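Aiia-like protein (Bacillus thuringiensis, PDB 2BR6) catalyses the zinc-dependent hydrolysis of the lactone ring of N-acyl homoserine lactones, the signal molecules of bacterial quorum sensing. Local coordinates at residues Q176-K181 and L190-S195. Numbering follows the deposited sequence.
With ZN (zinc ion), chain C; ZN (zinc ion), chain B; HSL (homoserine lactone), chain F.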
ATOM      1  N   GLN A 176       2.106   4.567  -6.054  1.00  9.11           N
ATOM      2  CA  GLN A 176       1.085   5.566  -5.737  1.00  9.20           C
ATOM      3  C   GLN A 176       0.627   5.465  -4.272  1.00  9.48           C
ATOM      4  O   GLN A 176       0.540   4.358  -3.701  1.00  9.61           O
ATOM      5  CB  GLN A 176      -0.112   5.449  -6.680  1.00  9.83           C
ATOM      6  CG  GLN A 176      -0.826   4.101  -6.640  1.00  9.38           C
ATOM      7  CD  GLN A 176      -1.891   3.985  -7.732  1.00  9.72           C
ATOM      8  OE1 GLN A 176      -2.253   4.984  -8.369  1.00  9.70           O
ATOM      9  NE2 GLN A 176      -2.431   2.786  -7.902  1.00  9.97           N
ATOM     10  N   SER A 177       0.327   6.626  -3.696  1.00  9.24           N
ATOM     11  CA  SER A 177      -0.142   6.774  -2.314  1.00  9.57           C
ATOM     12  C   SER A 177      -1.633   7.132  -2.319  1.00 10.35           C
ATOM     13  O   SER A 177      -2.196   7.391  -3.377  1.00 10.01           O
ATOM     14  CB  SER A 177       0.643   7.902  -1.629  1.00  9.72           C
ATOM     15  OG  SER A 177       2.046   7.667  -1.643  1.00 10.18           O
ATOM     16  N   LEU A 178      -2.268   7.133  -1.146  1.00  9.84           N
ATOM     17  CA  LEU A 178      -3.717   7.339  -1.045  1.00 10.78           C
ATOM     18  C   LEU A 178      -4.050   8.581  -0.219  1.00 10.89           C
ATOM     19  O   LEU A 178      -3.475   8.768   0.848  1.00 11.10           O
ATOM     20  CB  LEU A 178      -4.367   6.138  -0.345  1.00 10.82           C
ATOM     21  CG  LEU A 178      -4.703   4.823  -1.063  1.00 13.38           C
ATOM     22  CD1 LEU A 178      -5.966   4.979  -1.905  1.00 16.70           C
ATOM     23  CD2 LEU A 178      -3.541   4.236  -1.867  1.00 14.68           C
ATOM     24  N   PHE A 179      -4.963   9.414  -0.720  1.00 10.87           N
ATOM     25  CA  PHE A 179      -5.543  10.500   0.067  1.00 11.48           C
ATOM     26  C   PHE A 179      -7.040  10.232   0.174  1.00 12.03           C
ATOM     27  O   PHE A 179      -7.732  10.151  -0.839  1.00 11.75           O
ATOM     28  CB  PHE A 179      -5.272  11.861  -0.592  1.00 12.28           C
ATOM     29  CG  PHE A 179      -5.755  13.025   0.219  1.00 14.05           C
ATOM     30  CD1 PHE A 179      -4.965  13.560   1.233  1.00 16.06           C
ATOM     31  CD2 PHE A 179      -7.013  13.581  -0.014  1.00 15.95           C
ATOM     32  CE1 PHE A 179      -5.425  14.643   2.002  1.00 17.31           C
ATOM     33  CE2 PHE A 179      -7.480  14.653   0.750  1.00 16.76           C
ATOM     34  CZ  PHE A 179      -6.679  15.180   1.760  1.00 19.33           C
ATOM     35  N   ILE A 180      -7.505  10.041   1.404  1.00 11.72           N
ATOM     36  CA  ILE A 180      -8.875   9.604   1.681  1.00 12.10           C
ATOM     37  C   ILE A 180      -9.518  10.593   2.636  1.00 12.38           C
ATOM     38  O   ILE A 180      -8.844  11.130   3.507  1.00 12.84           O
ATOM     39  CB  ILE A 180      -8.840   8.189   2.332  1.00 12.35           C
ATOM     40  CG1 ILE A 180      -8.273   7.150   1.349  1.00 11.38           C
ATOM     41  CG2 ILE A 180     -10.227   7.758   2.815  1.00 14.14           C
ATOM     42  CD1 ILE A 180      -7.595   5.951   2.036  1.00 12.85           C
ATOM     43  N   LYS A 181     -10.818  10.839   2.472  1.00 12.50           N
ATOM     44  CA  LYS A 181     -11.567  11.508   3.529  1.00 13.17           C
ATOM     45  C   LYS A 181     -12.540  10.496   4.116  1.00 13.98           C
ATOM     46  O   LYS A 181     -13.339   9.921   3.381  1.00 14.16           O
ATOM     47  CB  LYS A 181     -12.298  12.748   2.999  1.00 13.99           C
ATOM     48  CG  LYS A 181     -11.351  13.846   2.496  1.00 14.55           C
ATOM     49  CD  LYS A 181     -12.092  15.143   2.194  1.00 17.41           C
ATOM     50  CE  LYS A 181     -11.124  16.222   1.728  1.00 19.45           C
ATOM     51  NZ  LYS A 181     -11.815  17.514   1.456  1.00 19.27           N
ATOM     52  N   LEU A 190      -2.318   7.952   3.376  1.00  9.69           N
ATOM     53  CA  LEU A 190      -1.600   6.688   3.467  1.00  9.54           C
ATOM     54  C   LEU A 190      -0.430   6.798   2.482  1.00  9.36           C
ATOM     55  O   LEU A 190      -0.636   6.757   1.267  1.00  8.87           O
ATOM     56  CB  LEU A 190      -2.514   5.494   3.117  1.00  9.56           C
ATOM     57  CG  LEU A 190      -3.870   5.343   3.826  1.00 10.36           C
ATOM     58  CD1 LEU A 190      -4.542   4.081   3.334  1.00 11.26           C
ATOM     59  CD2 LEU A 190      -3.677   5.264   5.338  1.00 11.16           C
ATOM     60  N   THR A 191       0.782   7.003   2.999  1.00  9.59           N
ATOM     61  CA  THR A 191       1.953   7.175   2.120  1.00  9.81           C
ATOM     62  C   THR A 191       2.268   5.873   1.405  1.00  9.58           C
ATOM     63  O   THR A 191       2.860   5.890   0.323  1.00 10.06           O
ATOM     64  CB  THR A 191       3.231   7.610   2.877  1.00 10.38           C
ATOM     65  OG1 THR A 191       3.609   6.590   3.819  1.00  9.88           O
ATOM     66  CG2 THR A 191       3.004   8.866   3.701  1.00 10.68           C
ATOM     67  N   ILE A 192       1.876   4.758   2.030  1.00  9.10           N
ATOM     68  CA  ILE A 192       2.388   3.437   1.640  1.00  9.71           C
ATOM     69  C   ILE A 192       3.927   3.546   1.564  1.00 10.59           C
ATOM     70  O   ILE A 192       4.520   4.137   2.458  1.00 11.37           O
ATOM     71  CB  ILE A 192       1.751   2.916   0.299  1.00  9.16           C
ATOM     72  CG1 ILE A 192       0.233   3.213   0.195  1.00 10.22           C
ATOM     73  CG2 ILE A 192       2.040   1.412   0.127  1.00  9.84           C
ATOM     74  CD1 ILE A 192      -0.618   2.535   1.281  1.00 10.38           C
ATOM     75  N   ASP A 193       4.572   3.025   0.514  1.00 10.91           N
ATOM     76  CA  ASP A 193       6.052   2.974   0.494  1.00 11.70           C
ATOM     77  C   ASP A 193       6.738   4.237  -0.036  1.00 11.58           C
ATOM     78  O   ASP A 193       7.949   4.254  -0.281  1.00 12.15           O
ATOM     79  CB  ASP A 193       6.570   1.715  -0.213  1.00 11.91           C
ATOM     80  CG  ASP A 193       6.342   0.437   0.603  1.00 13.30           C
ATOM     81  OD1 ASP A 193       5.656   0.480   1.641  1.00 13.40           O
ATOM     82  OD2 ASP A 193       6.844  -0.660   0.281  1.00 12.08           O
ATOM     83  N   ALA A 194       5.967   5.306  -0.195  1.00 11.13           N
ATOM     84  CA  ALA A 194       6.557   6.616  -0.469  1.00 11.91           C
ATOM     85  C   ALA A 194       7.360   7.120   0.759  1.00 12.63           C
ATOM     86  O   ALA A 194       8.204   8.017   0.640  1.00 13.90           O
ATOM     87  CB  ALA A 194       5.492   7.600  -0.874  1.00 11.89           C
ATOM     88  N   SER A 195       7.100   6.518   1.925  1.00 12.88           N
ATOM     89  CA  SER A 195       7.894   6.730   3.138  1.00 14.09           C
ATOM     90  C   SER A 195       7.618   5.548   4.066  1.00 13.81           C
ATOM     91  O   SER A 195       6.471   5.325   4.463  1.00 13.62           O
ATOM     92  CB  SER A 195       7.537   8.055   3.836  1.00 14.08           C
ATOM     93  OG  SER A 195       8.147   9.150   3.168  1.00 17.23           O
TER
HETATM   94 ZN    ZN C1252       7.793  -1.568  -1.957  1.00 23.28          ZN
HETATM   95 ZN    ZN B1251       6.492  -2.548   1.037  1.00 20.05          ZN
HETATM   96  N   HSL F1255       9.861  -5.622   0.022  1.00 41.53           N
HETATM   97  CA  HSL F1255      10.174  -4.391   0.054  1.00 41.32           C
HETATM   98  C   HSL F1255       9.416  -3.300   0.624  1.00 41.22           C
HETATM   99  O   HSL F1255       8.832  -3.262   1.708  1.00 41.11           O
HETATM  100  CB  HSL F1255      11.208  -3.843  -0.978  1.00 41.41           C
HETATM  101  CG  HSL F1255      10.592  -2.500  -1.338  1.00 41.11           C
HETATM  102  OD  HSL F1255       9.512  -2.183  -0.332  1.00 40.87           O
HETATM  103  O   HOH W   1       7.227  -3.226  -0.958  1.00 19.06           O
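L178 and L190 pair across the antiparallel beta hairpin of strands 176-182 and 186-192, in the second sheet of the metallo-beta-lactamase fold, and illustrate how a turn following a hairpin strand can present a metal ligand. Two backbone bonds join them: L178 N to L190 O, nearly straight at 177°, and L190 N to L178 O. Their side chains share one face of the sheet, where L178 CB lies 4.0 Å from L190 CB. Farther along this face, the CD1 methyls of I180 and L190 touch at 3.8 Å as the two chains cross obliquely. I192 points toward the first strand, its CG1 loosely beside L178 CD2, and packs near the zinc ligands H106 and H111.

T191 to A194 form a type II' turn. With OG anti to its carbonyl carbon (chi1 -58°), S177 donates through OG to T191 O at 2.8 Å, coming from above the carbonyl plane rather than within it. A194 N reaches T191 O from the opposite face, at 3.2 Å, so two donors grip this one oxygen. S177 OG is also hydrogen-bonded to T168 OG1, and A194 CB rests 3.5 Å from S177 OG; L222 of helix 212-229 packs against both residues.

The turn carries D193, whose carboxylate completes the dinuclear site with H106, H108, H171, D110, H111 and H237. A water bridges the two metals, and homoserine lactone gives OD to the zinc ion of chain C and O to that of chain B. D193 OD2 bridges them too, 2.1 Å from the zinc ion of chain B and 2.6 Å from that of chain C.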